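Local coordinates for protein sialyltransferase 0160 (Photobacterium damselae, PDB 4R84) that probably transfers sialic acid from its CMP-activated donor to galactoside acceptors, as a bacterial sialyltransferase of the GT-B structural group, at residues S37-E42 with T114-T119; T43-L48 with D82-E87; Y202-H207 with S237-S242; Y292-E297 with S315-M320. One frame throughout, in Å; residues are numbered along the deposited sequence. Where two conformers were deposited one is given.

Interaction 1 (S37-E42 with T114-T119)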
loop_
_atom_site.group_PDB
_atom_site.type_symbol
_atom_site.label_atom_id
_atom_site.label_comp_id
_atom_site.label_asym_id
_atom_site.label_seq_id
_atom_site.Cartn_x
_atom_site.Cartn_y
_atom_site.Cartn_z
ATOM N N SER A 37 23.948 17.108 1.189
ATOM C CA SER A 37 22.757 17.885 1.493
ATOM C C SER A 37 21.844 17.082 2.401
ATOM O O SER A 37 21.858 15.853 2.387
ATOM C CB SER A 37 22.028 18.281 0.212
ATOM O OG SER A 37 21.614 17.131 -0.499
ATOM N N ALA A 38 21.066 17.783 3.215
ATOM C CA ALA A 38 20.176 17.095 4.127
ATOM C C ALA A 38 18.988 17.971 4.450
ATOM O O ALA A 38 19.119 19.196 4.511
ATOM C CB ALA A 38 20.920 16.713 5.401
ATOM N N ASP A 39 17.829 17.343 4.661
ATOM C CA ASP A 39 16.672 18.053 5.208
ATOM C C ASP A 39 16.747 18.017 6.727
ATOM O O ASP A 39 17.070 16.982 7.307
ATOM C CB ASP A 39 15.351 17.421 4.742
ATOM C CG ASP A 39 15.076 17.656 3.268
ATOM O OD1 ASP A 39 15.799 18.467 2.642
ATOM O OD2 ASP A 39 14.123 17.044 2.739
ATOM N N VAL A 40 16.480 19.148 7.371
ATOM C CA VAL A 40 16.413 19.186 8.826
ATOM C C VAL A 40 15.027 19.675 9.216
ATOM O O VAL A 40 14.591 20.764 8.816
ATOM C CB VAL A 40 17.518 20.086 9.445
ATOM C CG1 VAL A 40 17.577 19.912 10.973
ATOM C CG2 VAL A 40 18.893 19.776 8.828
ATOM N N VAL A 41 14.312 18.859 9.987
ATOM C CA VAL A 41 12.984 19.224 10.423
ATOM C C VAL A 41 13.083 20.355 11.432
ATOM O O VAL A 41 13.978 20.350 12.273
ATOM C CB VAL A 41 12.255 18.019 11.041
ATOM C CG1 VAL A 41 10.901 18.439 11.595
ATOM C CG2 VAL A 41 12.097 16.945 9.972
ATOM N N GLU A 42 12.189 21.330 11.310
ATOM C CA GLU A 42 12.121 22.442 12.278
ATOM C C GLU A 42 12.232 21.941 13.717
ATOM O O GLU A 42 11.557 20.991 14.098
ATOM C CB GLU A 42 10.811 23.220 12.105
ATOM C CG GLU A 42 10.717 23.994 10.811
ATOM C CD GLU A 42 9.475 24.860 10.695
ATOM O OE1 GLU A 42 8.467 24.646 11.420
ATOM O OE2 GLU A 42 9.511 25.790 9.870
ATOM N N THR A 114 18.451 22.031 4.305
ATOM C CA THR A 114 17.172 22.650 4.025
ATOM C C THR A 114 16.257 22.413 5.236
ATOM O O THR A 114 16.029 21.275 5.641
ATOM C CB THR A 114 16.530 22.088 2.721
ATOM O OG1 THR A 114 17.410 22.328 1.613
ATOM C CG2 THR A 114 15.220 22.783 2.424
ATOM N N VAL A 115 15.783 23.494 5.837
ATOM C CA VAL A 115 14.852 23.393 6.962
ATOM C C VAL A 115 13.466 23.153 6.431
ATOM O O VAL A 115 12.978 23.913 5.591
ATOM C CB VAL A 115 14.886 24.664 7.829
ATOM C CG1 VAL A 115 13.786 24.637 8.896
ATOM C CG2 VAL A 115 16.265 24.826 8.457
ATOM N N VAL A 116 12.858 22.067 6.892
ATOM C CA VAL A 116 11.565 21.637 6.372
ATOM C C VAL A 116 10.543 21.508 7.478
ATOM O O VAL A 116 10.878 21.328 8.643
ATOM C CB VAL A 116 11.674 20.288 5.621
ATOM C CG1 VAL A 116 12.635 20.455 4.439
ATOM C CG2 VAL A 116 12.148 19.190 6.551
ATOM N N ALA A 117 9.279 21.571 7.084
ATOM C CA ALA A 117 8.194 21.307 8.009
ATOM C C ALA A 117 8.216 19.840 8.409
ATOM O O ALA A 117 8.630 18.982 7.634
ATOM C CB ALA A 117 6.855 21.662 7.364
ATOM N N PRO A 118 7.743 19.533 9.617
ATOM C CA PRO A 118 7.577 18.115 9.935
ATOM C C PRO A 118 6.507 17.495 9.040
ATOM O O PRO A 118 5.653 18.221 8.517
ATOM C CB PRO A 118 7.117 18.124 11.389
ATOM C CG PRO A 118 6.456 19.478 11.561
ATOM C CD PRO A 118 7.303 20.410 10.715
ATOM N N THR A 119 6.567 16.178 8.889
ATOM C CA THR A 119 5.612 15.433 8.060
ATOM C C THR A 119 4.894 14.430 8.929
ATOM O O THR A 119 5.540 13.687 9.700
ATOM C CB THR A 119 6.315 14.707 6.890
ATOM O OG1 THR A 119 6.948 15.672 6.042
ATOM C CG2 THR A 119 5.299 13.890 6.055
HETATM O O HOH W 1 19.434 20.598 1.416
#

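Interaction 2 (T43-L48 with D82-E87)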
loop_
_atom_site.group_PDB
_atom_site.type_symbol
_atom_site.label_atom_id
_atom_site.label_comp_id
_atom_site.label_asym_id
_atom_site.label_seq_id
_atom_site.Cartn_x
_atom_site.Cartn_y
_atom_site.Cartn_z
ATOM N N THR A 43 13.076 22.624 14.489
ATOM C CA THR A 43 13.415 22.362 15.901
ATOM C C THR A 43 14.370 21.185 16.126
ATOM O O THR A 43 14.888 21.030 17.231
ATOM C CB THR A 43 12.155 22.130 16.815
ATOM O OG1 THR A 43 11.667 20.796 16.661
ATOM C CG2 THR A 43 11.049 23.155 16.544
ATOM N N GLU A 44 14.653 20.389 15.099
ATOM C CA GLU A 44 15.586 19.274 15.263
ATOM C C GLU A 44 17.029 19.717 14.998
ATOM O O GLU A 44 17.270 20.786 14.441
ATOM C CB GLU A 44 15.173 18.097 14.349
ATOM C CG GLU A 44 13.777 17.564 14.692
ATOM C CD GLU A 44 13.462 16.209 14.085
ATOM O OE1 GLU A 44 14.269 15.693 13.288
ATOM O OE2 GLU A 44 12.393 15.653 14.425
ATOM N N THR A 45 17.983 18.890 15.413
ATOM C CA THR A 45 19.400 19.233 15.363
ATOM C C THR A 45 20.140 18.416 14.294
ATOM O O THR A 45 19.884 17.223 14.110
ATOM C CB THR A 45 20.051 19.013 16.745
ATOM O OG1 THR A 45 19.430 19.876 17.711
ATOM C CG2 THR A 45 21.558 19.301 16.708
ATOM N N TYR A 46 21.017 19.088 13.560
ATOM C CA TYR A 46 21.914 18.441 12.617
ATOM C C TYR A 46 23.344 18.832 12.980
ATOM O O TYR A 46 23.606 20.006 13.224
ATOM C CB TYR A 46 21.574 18.846 11.182
ATOM C CG TYR A 46 22.384 18.120 10.131
ATOM C CD1 TYR A 46 23.664 18.558 9.782
ATOM C CD2 TYR A 46 21.866 17.007 9.472
ATOM C CE1 TYR A 46 24.409 17.888 8.816
ATOM C CE2 TYR A 46 22.602 16.340 8.511
ATOM C CZ TYR A 46 23.865 16.782 8.185
ATOM O OH TYR A 46 24.584 16.107 7.220
ATOM N N GLN A 47 24.258 17.869 13.058
ATOM C CA GLN A 47 25.646 18.204 13.401
ATOM C C GLN A 47 26.482 18.504 12.164
ATOM O O GLN A 47 26.755 17.611 11.364
ATOM C CB GLN A 47 26.331 17.079 14.181
ATOM C CG GLN A 47 27.718 17.507 14.686
ATOM C CD GLN A 47 28.541 16.368 15.265
ATOM O OE1 GLN A 47 28.666 15.304 14.662
ATOM N NE2 GLN A 47 29.115 16.596 16.438
ATOM N N LEU A 48 26.893 19.756 12.001
ATOM C CA LEU A 48 27.818 20.073 10.920
ATOM C C LEU A 48 29.223 19.591 11.286
ATOM O O LEU A 48 29.729 19.851 12.388
ATOM C CB LEU A 48 27.806 21.569 10.608
ATOM C CG LEU A 48 26.542 21.996 9.854
ATOM C CD1 LEU A 48 26.303 23.481 9.989
ATOM C CD2 LEU A 48 26.566 21.584 8.386
ATOM N N ASP A 82 26.577 22.150 16.350
ATOM C CA ASP A 82 25.167 21.862 16.107
ATOM C C ASP A 82 24.437 22.982 15.388
ATOM O O ASP A 82 24.529 24.152 15.761
ATOM C CB ASP A 82 24.441 21.576 17.423
ATOM C CG ASP A 82 24.767 20.209 17.999
ATOM O OD1 ASP A 82 25.416 19.386 17.313
ATOM O OD2 ASP A 82 24.348 19.950 19.149
ATOM N N PHE A 83 23.710 22.589 14.347
ATOM C CA PHE A 83 22.734 23.429 13.677
ATOM C C PHE A 83 21.365 23.041 14.229
ATOM O O PHE A 83 20.938 21.888 14.083
ATOM C CB PHE A 83 22.806 23.218 12.156
ATOM C CG PHE A 83 21.718 23.905 11.367
ATOM C CD1 PHE A 83 21.906 25.185 10.868
ATOM C CD2 PHE A 83 20.523 23.245 11.071
ATOM C CE1 PHE A 83 20.913 25.805 10.116
ATOM C CE2 PHE A 83 19.523 23.863 10.331
ATOM C CZ PHE A 83 19.721 25.138 9.846
ATOM N N VAL A 84 20.694 23.988 14.881
ATOM C CA VAL A 84 19.321 23.779 15.337
ATOM C C VAL A 84 18.365 24.454 14.372
ATOM O O VAL A 84 18.414 25.673 14.204
ATOM C CB VAL A 84 19.079 24.344 16.742
ATOM C CG1 VAL A 84 17.635 24.069 17.185
ATOM C CG2 VAL A 84 20.077 23.756 17.729
ATOM N N ALA A 85 17.526 23.665 13.703
ATOM C CA ALA A 85 16.610 24.211 12.708
ATOM C C ALA A 85 15.573 25.132 13.332
ATOM O O ALA A 85 14.830 24.725 14.225
ATOM C CB ALA A 85 15.908 23.077 11.942
ATOM N N PRO A 86 15.498 26.376 12.843
ATOM C CA PRO A 86 14.509 27.345 13.324
ATOM C C PRO A 86 13.110 27.028 12.832
ATOM O O PRO A 86 12.955 26.231 11.886
ATOM C CB PRO A 86 14.995 28.669 12.727
ATOM C CG PRO A 86 15.760 28.277 11.528
ATOM C CD PRO A 86 16.423 26.974 11.865
ATOM N N GLU A 87 12.114 27.656 13.453
ATOM C CA GLU A 87 10.735 27.579 12.981
ATOM C C GLU A 87 10.471 28.743 12.036
ATOM O O GLU A 87 10.600 29.907 12.412
ATOM C CB GLU A 87 9.747 27.576 14.156
ATOM C CG GLU A 87 9.815 26.286 14.950
ATOM C CD GLU A 87 9.145 26.378 16.300
ATOM O OE1 GLU A 87 9.412 27.335 17.048
ATOM O OE2 GLU A 87 8.351 25.484 16.611
HETATM O O HOH W 2 28.026 19.011 17.960
#

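Interaction 3 (Y202-H207 with S237-S242)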
loop_
_atom_site.group_PDB
_atom_site.type_symbol
_atom_site.label_atom_id
_atom_site.label_comp_id
_atom_site.label_asym_id
_atom_site.label_seq_id
_atom_site.Cartn_x
_atom_site.Cartn_y
_atom_site.Cartn_z
ATOM N N TYR A 202 -2.411 7.995 2.870
ATOM C CA TYR A 202 -2.325 6.688 2.215
ATOM C C TYR A 202 -3.602 5.947 2.497
ATOM O O TYR A 202 -3.899 5.666 3.660
ATOM C CB TYR A 202 -1.142 5.876 2.748
ATOM C CG TYR A 202 0.192 6.573 2.636
ATOM C CD1 TYR A 202 0.570 7.551 3.557
ATOM C CD2 TYR A 202 1.083 6.236 1.625
ATOM C CE1 TYR A 202 1.801 8.193 3.460
ATOM C CE2 TYR A 202 2.326 6.869 1.524
ATOM C CZ TYR A 202 2.666 7.850 2.441
ATOM O OH TYR A 202 3.893 8.488 2.358
ATOM N N THR A 203 -4.373 5.624 1.467
ATOM C CA THR A 203 -5.625 4.938 1.750
ATOM C C THR A 203 -6.093 4.147 0.540
ATOM O O THR A 203 -5.364 3.989 -0.440
ATOM C CB THR A 203 -6.713 5.929 2.234
ATOM O OG1 THR A 203 -7.822 5.198 2.778
ATOM C CG2 THR A 203 -7.199 6.849 1.116
ATOM N N ASN A 204 -7.300 3.610 0.683
ATOM C CA ASN A 204 -7.965 2.720 -0.256
ATOM C C ASN A 204 -8.662 3.524 -1.349
ATOM O O ASN A 204 -9.400 4.457 -1.054
ATOM C CB ASN A 204 -8.949 1.869 0.573
ATOM C CG ASN A 204 -9.687 0.833 -0.220
ATOM O OD1 ASN A 204 -10.278 1.123 -1.248
ATOM N ND2 ASN A 204 -9.710 -0.391 0.301
ATOM N N THR A 205 -8.395 3.204 -2.616
ATOM C CA THR A 205 -8.939 4.018 -3.706
ATOM C C THR A 205 -10.474 4.061 -3.695
ATOM O O THR A 205 -11.065 5.132 -3.826
ATOM C CB THR A 205 -8.470 3.504 -5.075
ATOM O OG1 THR A 205 -7.044 3.529 -5.116
ATOM C CG2 THR A 205 -9.023 4.379 -6.190
ATOM N N ALA A 206 -11.106 2.901 -3.558
ATOM C CA ALA A 206 -12.572 2.843 -3.630
ATOM C C ALA A 206 -13.211 3.688 -2.527
ATOM O O ALA A 206 -14.297 4.241 -2.702
ATOM C CB ALA A 206 -13.067 1.378 -3.566
ATOM N N HIS A 207 -12.516 3.836 -1.404
ATOM C CA HIS A 207 -13.139 4.502 -0.269
ATOM C C HIS A 207 -12.452 5.784 0.135
ATOM O O HIS A 207 -12.629 6.244 1.251
ATOM C CB HIS A 207 -13.192 3.536 0.904
ATOM C CG HIS A 207 -14.012 2.322 0.602
ATOM N ND1 HIS A 207 -13.456 1.149 0.139
ATOM C CD2 HIS A 207 -15.348 2.122 0.626
ATOM C CE1 HIS A 207 -14.415 0.265 -0.073
ATOM N NE2 HIS A 207 -15.572 0.831 0.214
ATOM N N SER A 237 -10.667 -6.592 -6.675
ATOM C CA SER A 237 -11.474 -6.648 -7.879
ATOM C C SER A 237 -12.544 -5.562 -7.928
ATOM O O SER A 237 -12.983 -5.177 -9.005
ATOM C CB SER A 237 -12.105 -8.036 -7.999
ATOM O OG SER A 237 -12.873 -8.327 -6.851
ATOM N N SER A 238 -12.940 -5.047 -6.766
ATOM C CA SER A 238 -14.078 -4.138 -6.697
ATOM C C SER A 238 -13.880 -2.862 -7.530
ATOM O O SER A 238 -14.818 -2.422 -8.186
ATOM C CB SER A 238 -14.381 -3.789 -5.234
ATOM O OG SER A 238 -14.371 -2.393 -5.011
ATOM N N GLU A 239 -12.668 -2.304 -7.542
ATOM C CA GLU A 239 -12.391 -1.115 -8.349
ATOM C C GLU A 239 -12.556 -1.403 -9.838
ATOM O O GLU A 239 -12.898 -0.516 -10.606
ATOM C CB GLU A 239 -10.981 -0.575 -8.089
ATOM C CG GLU A 239 -10.860 0.290 -6.823
ATOM C CD GLU A 239 -10.453 -0.513 -5.590
ATOM O OE1 GLU A 239 -10.421 -1.766 -5.678
ATOM O OE2 GLU A 239 -10.162 0.107 -4.535
ATOM N N TYR A 240 -12.279 -2.638 -10.245
ATOM C CA TYR A 240 -12.328 -3.015 -11.662
ATOM C C TYR A 240 -13.759 -3.288 -12.097
ATOM O O TYR A 240 -14.154 -2.890 -13.181
ATOM C CB TYR A 240 -11.392 -4.224 -11.911
ATOM C CG TYR A 240 -9.988 -3.728 -11.684
ATOM C CD1 TYR A 240 -9.481 -3.606 -10.390
ATOM C CD2 TYR A 240 -9.207 -3.265 -12.744
ATOM C CE1 TYR A 240 -8.229 -3.065 -10.157
ATOM C CE2 TYR A 240 -7.946 -2.740 -12.521
ATOM C CZ TYR A 240 -7.462 -2.637 -11.225
ATOM O OH TYR A 240 -6.219 -2.097 -10.968
ATOM N N VAL A 241 -14.540 -3.913 -11.223
ATOM C CA VAL A 241 -15.962 -4.083 -11.469
ATOM C C VAL A 241 -16.635 -2.717 -11.593
ATOM O O VAL A 241 -17.493 -2.517 -12.454
ATOM C CB VAL A 241 -16.641 -4.910 -10.356
ATOM C CG1 VAL A 241 -18.156 -4.885 -10.522
ATOM C CG2 VAL A 241 -16.141 -6.351 -10.395
ATOM N N SER A 242 -16.235 -1.769 -10.742
ATOM C CA SER A 242 -16.823 -0.435 -10.793
ATOM C C SER A 242 -16.469 0.275 -12.090
ATOM O O SER A 242 -17.304 0.957 -12.677
ATOM C CB SER A 242 -16.358 0.418 -9.599
ATOM O OG SER A 242 -16.816 -0.151 -8.384
#

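Interaction 4 (Y292-E297 with S315-M320)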
loop_
_atom_site.group_PDB
_atom_site.type_symbol
_atom_site.label_atom_id
_atom_site.label_comp_id
_atom_site.label_asym_id
_atom_site.label_seq_id
_atom_site.Cartn_x
_atom_site.Cartn_y
_atom_site.Cartn_z
ATOM N N TYR A 292 -2.350 7.134 -8.080
ATOM C CA TYR A 292 -3.330 6.049 -8.035
ATOM C C TYR A 292 -2.602 4.758 -8.351
ATOM O O TYR A 292 -2.159 4.573 -9.487
ATOM C CB TYR A 292 -4.452 6.243 -9.061
ATOM C CG TYR A 292 -5.226 7.536 -8.990
ATOM C CD1 TYR A 292 -6.334 7.671 -8.153
ATOM C CD2 TYR A 292 -4.890 8.600 -9.807
ATOM C CE1 TYR A 292 -7.067 8.851 -8.122
ATOM C CE2 TYR A 292 -5.609 9.780 -9.782
ATOM C CZ TYR A 292 -6.693 9.906 -8.937
ATOM O OH TYR A 292 -7.398 11.095 -8.909
ATOM N N TYR A 293 -2.430 3.886 -7.360
ATOM C CA TYR A 293 -1.766 2.619 -7.608
ATOM C C TYR A 293 -2.804 1.598 -8.018
ATOM O O TYR A 293 -3.640 1.197 -7.207
ATOM C CB TYR A 293 -0.998 2.147 -6.376
ATOM C CG TYR A 293 0.222 2.994 -6.157
ATOM C CD1 TYR A 293 1.356 2.814 -6.936
ATOM C CD2 TYR A 293 0.224 4.011 -5.203
ATOM C CE1 TYR A 293 2.473 3.600 -6.756
ATOM C CE2 TYR A 293 1.345 4.816 -5.022
ATOM C CZ TYR A 293 2.459 4.596 -5.807
ATOM O OH TYR A 293 3.579 5.365 -5.657
ATOM N N PHE A 294 -2.727 1.191 -9.283
ATOM C CA PHE A 294 -3.616 0.180 -9.846
ATOM C C PHE A 294 -2.976 -1.204 -9.703
ATOM O O PHE A 294 -1.823 -1.388 -10.078
ATOM C CB PHE A 294 -3.872 0.457 -11.333
ATOM C CG PHE A 294 -4.863 1.550 -11.617
ATOM C CD1 PHE A 294 -4.518 2.887 -11.441
ATOM C CD2 PHE A 294 -6.114 1.245 -12.154
ATOM C CE1 PHE A 294 -5.417 3.892 -11.731
ATOM C CE2 PHE A 294 -7.017 2.245 -12.452
ATOM C CZ PHE A 294 -6.670 3.574 -12.239
ATOM N N LEU A 295 -3.707 -2.185 -9.182
ATOM C CA LEU A 295 -3.201 -3.561 -9.216
ATOM C C LEU A 295 -3.029 -4.045 -10.665
ATOM O O LEU A 295 -2.123 -4.829 -10.953
ATOM C CB LEU A 295 -4.075 -4.500 -8.383
ATOM C CG LEU A 295 -5.574 -4.626 -8.552
ATOM C CD1 LEU A 295 -5.891 -5.631 -9.650
ATOM C CD2 LEU A 295 -6.137 -5.085 -7.232
ATOM N N ARG A 296 -3.904 -3.596 -11.561
ATOM C CA ARG A 296 -3.714 -3.844 -12.991
ATOM C C ARG A 296 -3.883 -2.557 -13.802
ATOM O O ARG A 296 -4.959 -2.279 -14.338
ATOM C CB ARG A 296 -4.689 -4.925 -13.490
ATOM C CG ARG A 296 -4.341 -6.330 -13.039
ATOM C CD ARG A 296 -3.066 -6.843 -13.701
ATOM N NE ARG A 296 -3.181 -6.921 -15.152
ATOM C CZ ARG A 296 -3.573 -8.014 -15.806
ATOM N NH1 ARG A 296 -3.877 -9.110 -15.123
ATOM N NH2 ARG A 296 -3.657 -8.012 -17.132
ATOM N N GLU A 297 -2.814 -1.763 -13.882
ATOM C CA GLU A 297 -2.863 -0.487 -14.581
ATOM C C GLU A 297 -3.187 -0.689 -16.054
ATOM O O GLU A 297 -3.795 0.169 -16.688
ATOM C CB GLU A 297 -1.542 0.286 -14.437
ATOM C CG GLU A 297 -1.631 1.683 -15.046
ATOM C CD GLU A 297 -0.278 2.373 -15.186
ATOM O OE1 GLU A 297 0.758 1.726 -14.934
ATOM O OE2 GLU A 297 -0.256 3.564 -15.561
ATOM N N SER A 315 -0.078 10.823 -15.781
ATOM C CA SER A 315 1.052 10.308 -15.025
ATOM C C SER A 315 0.691 9.936 -13.584
ATOM O O SER A 315 1.485 9.292 -12.903
ATOM C CB SER A 315 2.189 11.327 -15.018
ATOM O OG SER A 315 1.763 12.559 -14.465
ATOM N N SER A 316 -0.500 10.323 -13.128
ATOM C CA SER A 316 -0.934 9.999 -11.771
ATOM C C SER A 316 -1.294 8.523 -11.636
ATOM O O SER A 316 -1.287 7.978 -10.529
ATOM C CB SER A 316 -2.121 10.872 -11.361
ATOM O OG SER A 316 -1.730 12.232 -11.222
ATOM N N ALA A 317 -1.617 7.880 -12.762
ATOM C CA ALA A 317 -1.902 6.446 -12.762
ATOM C C ALA A 317 -0.598 5.665 -12.694
ATOM O O ALA A 317 0.300 5.874 -13.514
ATOM C CB ALA A 317 -2.707 6.055 -13.994
ATOM N N LYS A 318 -0.492 4.773 -11.713
ATOM C CA LYS A 318 0.718 3.991 -11.491
ATOM C C LYS A 318 0.383 2.501 -11.406
ATOM O O LYS A 318 -0.736 2.133 -11.027
ATOM C CB LYS A 318 1.397 4.415 -10.184
ATOM C CG LYS A 318 1.796 5.891 -10.066
ATOM C CD LYS A 318 2.805 6.297 -11.110
ATOM C CE LYS A 318 3.645 7.480 -10.623
ATOM N NZ LYS A 318 2.816 8.673 -10.297
ATOM N N GLN A 319 1.364 1.649 -11.700
ATOM C CA GLN A 319 1.201 0.209 -11.505
ATOM C C GLN A 319 1.694 -0.146 -10.102
ATOM O O GLN A 319 2.811 0.196 -9.715
ATOM C CB GLN A 319 1.964 -0.596 -12.570
ATOM C CG GLN A 319 2.045 -2.096 -12.284
ATOM C CD GLN A 319 0.683 -2.752 -12.222
ATOM O OE1 GLN A 319 -0.154 -2.552 -13.104
ATOM N NE2 GLN A 319 0.441 -3.525 -11.163
ATOM N N MET A 320 0.842 -0.794 -9.322
ATOM C CA MET A 320 1.224 -1.265 -8.000
ATOM C C MET A 320 2.364 -2.268 -8.140
ATOM O O MET A 320 2.284 -3.192 -8.954
ATOM C CB MET A 320 0.012 -1.891 -7.312
ATOM C CG MET A 320 0.079 -1.994 -5.828
ATOM S SD MET A 320 -1.429 -2.761 -5.200
ATOM C CE MET A 320 -2.645 -1.462 -5.440
#

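Interaction 1 (S37-E42 with T114-T119)
V41 and V116 pair across two parallel strands, on the face that also carries D39 and T114. The CB of V41 sends its branches two ways. CG1, anti to the backbone N (chi1 176°), runs on toward P118 and touches its CB at 3.8 Å, the two side chains crossing at about a right angle. CG2, on the other branch, meets CG2 of V116 at 4.1 Å. The other methyl of V116, CG1, packs against the carboxylate carbon CG of D39 at 3.9 Å. Beyond the strand, the extended side chain of E42 crosses V115, its CG 3.7 Å from V115 CG1, while the carboxylate reaches the backbone N of L88, N195 and a salt bridge to R196. Four backbone bonds hold the strands together, T114 N to A38 O, V40 N to T114 O, V116 N to V40 O and E42 N to V116 O, the last at 3.0 Å. A water sits 2.7 Å from T114 OG1 and is weakly bonded to A38 O. Such parallel pairing of the edge strand 31-41 with strand 106-125 is consistent with the beta-sandwich of a PKD-like domain; past A117 and P118 the chain enters the sialyltransferase part.

Interaction 2 (T43-L48 with D82-E87)
T43 opens the pairing with its backbone N, which bonds to A85 O at 2.7 Å from above the carbonyl plane, while its methyl CG2 lies 3.6 Å from E87 OE2. E44 follows through its carbonyl, which takes the N-H of A85 in a nearly straight bond (171°); its carboxylate turns to S147 OG instead. At T45, a non-hydrogen-bonded partner of V84, the methyl CG2 is anti to the backbone N (chi1 -62° for OG1), and this brings it against the carboxylate carbon CG of D82 at 3.6 Å. Y46 and F83 form the hydrogen-bonded pair, each N bonded to the other's O at 2.8 Å. Q47 stands opposite D82, their amide and carboxylate planes 50° apart; a water joins them, accepting from Q47 NE2 at 3.1 Å and donating to D82 OD1 at 2.7 Å. L48 ends the run with CD1 on CB of F83, 4.1 Å away. The short two-stranded antiparallel ribbon lies over the other sheet of the domain: Y46 rests on A38 and V40 of strand 31-41 and on L113, while F83 packs on L113 and V115 of strand 106-125 and meets Y94 of strand 92-101 edge-to-face.

Interaction 3 (Y202-H207 with S237-S242)
E239 reaches out of the first turns of helix 237-246 to the backbone of A206, just past the end of strand 197-204. Its side chain is bent at chi2 (92°), which swings the carboxylate toward the strand end, and OE2 accepts the A206 N-H at 3.1 Å. The donor arrives on the anti side of the carboxylate, 20° out of its plane, and the bond is distinctly bent. The same OE2 also takes the backbone N of D235, so two N-H groups grip one carboxylate oxygen in a buried setting. The methyl of A206 comes up close beside it, CB to OE2 3.3 Å, and CB of T205 lies at 3.8 Å. This is a junction within the Rossmann-like N-terminal half of a GT-B fold, where a strand's C-terminal end meets the start of a helix; the side chain of S238 is about 7 Å from the bound donor analogue. N204 lies across from E239 obliquely, its amide plane only 21° from the carboxylate plane. N204 OD1 and E239 OE2 are both acceptors, 3.4 Å apart, and the A206 N-H lies within reach of both, its bond to N204 OD1 being weak. The amide's other end, ND2, bonds to D235 and D125. A further weak bond joins H207 ND1 to N204 OD1, the imidazole meeting the N204 amide carbon CG at its edge, in the ring plane.

Interaction 4 (Y292-E297 with S315-M320)
The ring of Y293 is approached obliquely by CB of K318, 3.6 Å from CD1, and has the carbonyl of Q319 at its edge; beyond the contact it meets the ring of Y233. The F294 ring has K318 O near its plane at the edge, with CB of A317 coming in obliquely, while A317 N lies at the edge of the Y292 ring. The amide of Q319 and the carboxylate of E297 are the other flat groups, their planes 43° apart. The Q319 side chain folds back at chi2 (61°), so that NE2 donates almost straight (177°) to L295 O at 2.9 Å, coming from well above that carbonyl's plane, and also to M320 O at 2.9 Å. OE1 of the same amide receives E297 N at 2.9 Å. Four backbone bonds join the parallel strands. K318 turns its ammonium to S315 O and a salt bridge with D291. E297 OE2 lies 3.1 Å from A317 O, two acceptors with no hydrogen bond between them. With both ends of its amide engaged, Q319 is fixed in rotation and holds the loop from L295 to E297 against the end of strand 317-319.

Interactions 1 and 2 belong to the PKD-like N-terminal part, their centres 9 Å apart and their atoms in contact; interaction 2 is nested in the loop closed by interaction 1, both its segments lying between 37-42 and 114-119, and strand 45-48 follows strand 31-41. Interactions 3 and 4 come later, in series, within the sialyltransferase part of the chain, 12 Å apart between centres and joined where Y240 OH meets R296 N in a probable hydrogen bond. Although 34 Å separates the centres of interactions 1 and 3, interactions 1, 3 and 4 all reach one mixed sheet. Strand 106-125, interrupted near A117 and P118, links the N-terminal domain to the half carrying interactions 3 and 4 near the bound donor analogue.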